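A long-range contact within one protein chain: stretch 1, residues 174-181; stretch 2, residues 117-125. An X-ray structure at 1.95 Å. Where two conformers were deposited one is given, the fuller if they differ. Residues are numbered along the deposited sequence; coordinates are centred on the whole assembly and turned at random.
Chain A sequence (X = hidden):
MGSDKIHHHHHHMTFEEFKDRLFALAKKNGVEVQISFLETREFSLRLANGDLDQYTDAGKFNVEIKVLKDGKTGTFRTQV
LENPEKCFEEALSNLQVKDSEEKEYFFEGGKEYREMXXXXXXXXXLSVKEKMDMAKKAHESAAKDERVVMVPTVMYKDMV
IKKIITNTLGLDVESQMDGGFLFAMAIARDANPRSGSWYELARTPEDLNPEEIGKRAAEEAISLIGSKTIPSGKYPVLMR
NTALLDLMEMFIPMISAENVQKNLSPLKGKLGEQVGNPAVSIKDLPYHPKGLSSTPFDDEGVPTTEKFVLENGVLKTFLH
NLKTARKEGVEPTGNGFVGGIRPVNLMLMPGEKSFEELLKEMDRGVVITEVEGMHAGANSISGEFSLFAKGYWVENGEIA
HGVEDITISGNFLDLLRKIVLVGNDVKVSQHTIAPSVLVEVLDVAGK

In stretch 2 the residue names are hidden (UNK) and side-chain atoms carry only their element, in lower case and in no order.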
# COMPACT_ATOMS: atom_id res chain seq x y z
N GLU A 174 -16.79 -0.23 23.81
CA GLU A 174 -17.28 0.32 22.54
C GLU A 174 -16.80 1.74 22.51
O GLU A 174 -16.71 2.37 23.55
CB GLU A 174 -18.81 0.23 22.44
CG GLU A 174 -19.43 0.89 21.21
CD GLU A 174 -19.81 2.39 21.38
OE1 GLU A 174 -19.98 2.86 22.53
OE2 GLU A 174 -19.98 3.09 20.35
N SER A 175 -16.41 2.23 21.36
CA SER A 175 -16.08 3.66 21.19
C SER A 175 -16.45 4.10 19.78
O SER A 175 -16.45 3.30 18.86
CB SER A 175 -14.58 3.83 21.43
OG SER A 175 -14.11 5.13 21.14
N GLN A 176 -16.84 5.35 19.61
CA GLN A 176 -17.06 5.87 18.30
C GLN A 176 -16.23 7.10 18.18
O GLN A 176 -15.93 7.77 19.21
CB GLN A 176 -18.49 6.29 18.03
CG GLN A 176 -19.52 5.31 18.14
CD GLN A 176 -20.79 5.91 17.62
OE1 GLN A 176 -20.97 6.07 16.41
NE2 GLN A 176 -21.62 6.35 18.54
N MET A 177 -15.70 7.34 16.98
CA MET A 177 -14.82 8.49 16.67
C MET A 177 -15.24 9.05 15.32
O MET A 177 -15.55 8.29 14.39
CB MET A 177 -13.29 8.11 16.63
CG MET A 177 -12.79 7.46 15.36
SD MET A 177 -13.06 8.44 13.85
CE MET A 177 -11.82 9.79 14.02
N ASP A 178 -15.19 10.37 15.18
CA ASP A 178 -15.36 11.00 13.90
C ASP A 178 -14.32 12.11 13.68
O ASP A 178 -13.54 12.44 14.58
CB ASP A 178 -16.81 11.45 13.66
CG ASP A 178 -17.25 12.62 14.50
OD1 ASP A 178 -16.63 13.01 15.50
OD2 ASP A 178 -18.30 13.13 14.13
N GLY A 179 -14.24 12.60 12.44
CA GLY A 179 -13.28 13.63 12.12
C GLY A 179 -13.13 13.77 10.65
O GLY A 179 -13.80 13.10 9.88
N GLY A 180 -12.29 14.71 10.28
CA GLY A 180 -12.07 15.07 8.88
C GLY A 180 -10.78 15.83 8.71
O GLY A 180 -10.13 16.21 9.70
N PHE A 181 -10.50 16.14 7.46
CA PHE A 181 -9.17 16.58 6.94
C PHE A 181 -9.47 17.35 5.68
O PHE A 181 -10.37 16.97 4.88
CB PHE A 181 -8.38 15.27 6.71
CG PHE A 181 -7.17 15.36 5.85
CD1 PHE A 181 -5.91 15.62 6.44
CD2 PHE A 181 -7.22 15.02 4.49
CE1 PHE A 181 -4.72 15.60 5.64
CE2 PHE A 181 -6.07 15.00 3.70
CZ PHE A 181 -4.79 15.28 4.29
N UNK A 117 -14.15 12.86 24.16
CA UNK A 117 -15.12 13.30 23.16
C UNK A 117 -14.55 13.10 21.77
O UNK A 117 -14.08 14.03 21.15
o UNK A 117 -16.79 17.35 22.49
c UNK A 117 -15.64 14.75 23.41
c UNK A 117 -16.99 14.93 22.65
c UNK A 117 -17.56 16.35 22.55
o UNK A 117 -18.80 16.44 22.47
N UNK A 118 -14.54 11.86 21.32
CA UNK A 118 -13.97 11.46 20.06
C UNK A 118 -15.04 11.47 18.97
O UNK A 118 -14.71 11.44 17.82
o UNK A 118 -14.24 9.12 20.74
c UNK A 118 -13.32 10.06 20.15
c UNK A 118 -12.08 10.12 21.03
N UNK A 119 -16.31 11.55 19.36
CA UNK A 119 -17.38 11.55 18.37
C UNK A 119 -18.20 12.77 18.60
O UNK A 119 -18.83 12.90 19.63
c UNK A 119 -21.77 10.71 17.22
o UNK A 119 -22.69 10.60 15.00
c UNK A 119 -19.42 10.32 17.62
c UNK A 119 -18.24 10.30 18.53
c UNK A 119 -21.59 10.53 15.86
c UNK A 119 -20.34 10.24 15.36
c UNK A 119 -19.24 10.18 16.23
c UNK A 119 -20.69 10.63 18.09
N UNK A 120 -18.22 13.66 17.64
CA UNK A 120 -19.04 14.88 17.74
C UNK A 120 -20.31 14.81 16.93
O UNK A 120 -21.30 15.30 17.40
c UNK A 120 -19.02 17.40 17.48
c UNK A 120 -17.05 16.21 18.47
c UNK A 120 -18.19 16.12 17.43
N UNK A 121 -20.31 14.23 15.74
CA UNK A 121 -21.53 14.10 14.95
C UNK A 121 -21.83 15.22 13.98
O UNK A 121 -22.86 15.22 13.34
N UNK A 122 -20.95 16.19 13.84
CA UNK A 122 -21.24 17.29 12.95
C UNK A 122 -20.83 17.06 11.48
O UNK A 122 -21.49 17.57 10.60
n UNK A 122 -21.35 21.33 14.30
n UNK A 122 -22.84 22.69 13.19
n UNK A 122 -23.59 21.36 14.92
c UNK A 122 -21.30 18.97 14.86
c UNK A 122 -20.65 18.58 13.50
c UNK A 122 -20.95 20.35 15.30
c UNK A 122 -22.59 21.79 14.15
N UNK A 123 -19.78 16.28 11.21
CA UNK A 123 -19.40 16.02 9.80
C UNK A 123 -20.56 15.31 9.08
O UNK A 123 -20.87 15.63 7.93
c UNK A 123 -16.52 16.80 8.58
c UNK A 123 -16.04 16.13 10.85
c UNK A 123 -15.41 17.63 8.58
c UNK A 123 -14.59 17.69 9.75
c UNK A 123 -18.07 15.19 9.69
c UNK A 123 -14.93 16.94 10.86
c UNK A 123 -16.85 16.05 9.70
N UNK A 124 -21.22 14.39 9.79
CA UNK A 124 -22.36 13.59 9.30
C UNK A 124 -23.55 14.40 8.86
O UNK A 124 -24.32 13.95 8.02
c UNK A 124 -22.55 10.68 11.81
c UNK A 124 -22.19 11.39 10.52
o UNK A 124 -23.34 9.71 11.74
c UNK A 124 -22.90 12.68 10.41
o UNK A 124 -22.05 11.10 12.88
N UNK A 125 -23.72 15.56 9.47
CA UNK A 125 -24.80 16.48 9.11
C UNK A 125 -24.60 17.30 7.83
O UNK A 125 -25.55 17.85 7.30
n UNK A 125 -25.22 17.56 14.78
c UNK A 125 -26.31 17.51 12.53
c UNK A 125 -25.03 17.43 10.29
c UNK A 125 -25.31 18.23 13.44
c UNK A 125 -25.61 16.62 11.50
O HOH W 1 -14.66 7.43 22.98
O HOH W 2 -17.97 15.96 13.66
O HOH W 3 -19.96 12.76 12.02

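Position 117 has three side-chain carbons in a row, the last carrying two oxygens. This chain touches nothing on stretch 1. It is Glu117.

Position 118 has a CB that carries one oxygen and one carbon. The oxygen lies 2.6 Å from Gln176 O. The residue is Thr118, and OG1 makes that hydrogen bond. A water donates to Thr118 OG1 at 2.8 Å and lies 3.0 Å from Ser175 OG, so it links the two side chains. Asp178 N donates to Thr118 O at 2.9 Å, and Met177 CA makes a CA-H...O contact with the same Thr118 O at 3.2 Å.

Position 119 has one carbon, then a six-carbon ring bearing an oxygen. Its CB is 3.5 Å from Gln176 O. Gln176 OE1 lies over one face of the ring, and Met177 C is at its edge. The residue is Tyr119.

Position 120 has three side-chain carbons, two of them branching from CB. CB is 4.0 Å from Asp178 OD1. The residue is Val120. Its main contact is through the backbone, where Val120 N donates to Asp178 OD1 at 2.7 Å.

Position 121 has no side-chain atoms and is Gly121. With phi 91° and psi 4°, a CB would be jammed against the preceding carbonyl oxygen. Gly121 N donates to Asp178 OD2 at 2.8 Å.

Position 122 has three carbons, a nitrogen, then a carbon with two more nitrogens. The end of the chain leads away from stretch 1. It is Arg122, bonded elsewhere in the structure.

Position 123 has one carbon and a plain six-carbon ring. Gly180 CA lies over the ring face, 4.2 Å from the centroid, as a CH-pi contact. The residue is Phe123. A CB on Gly180 would come 2.6 Å from Phe123 CZ, a clash.

Position 124 has three carbons ending in two oxygens. One oxygen comes 4.4 Å from Asp178 OD2; these are like charges, so the approach is no attraction. It is Glu124. A water accepts from Glu124 N at 3.0 Å and donates to Glu124 OE1 at 2.8 Å and Asp178 OD2 at 2.7 Å, bridging the two carboxylates.

Position 125 has four carbons in a row ending in nitrogen, out of reach of stretch 1. It is Lys125.

The contact centres on Asp178. Its two carboxylate oxygens take the successive amides of Val120 and Gly121, which fastens the turn to the strand. Another water accepts from Phe123 N at 3.1 Å and donates to Asp178 OD2 at 2.9 Å. The Thr118 bonds secure one end, and Phe123 packs against the bare glycine backbone at the other.

Stretch 2 (117-125) ETYVGRFEK
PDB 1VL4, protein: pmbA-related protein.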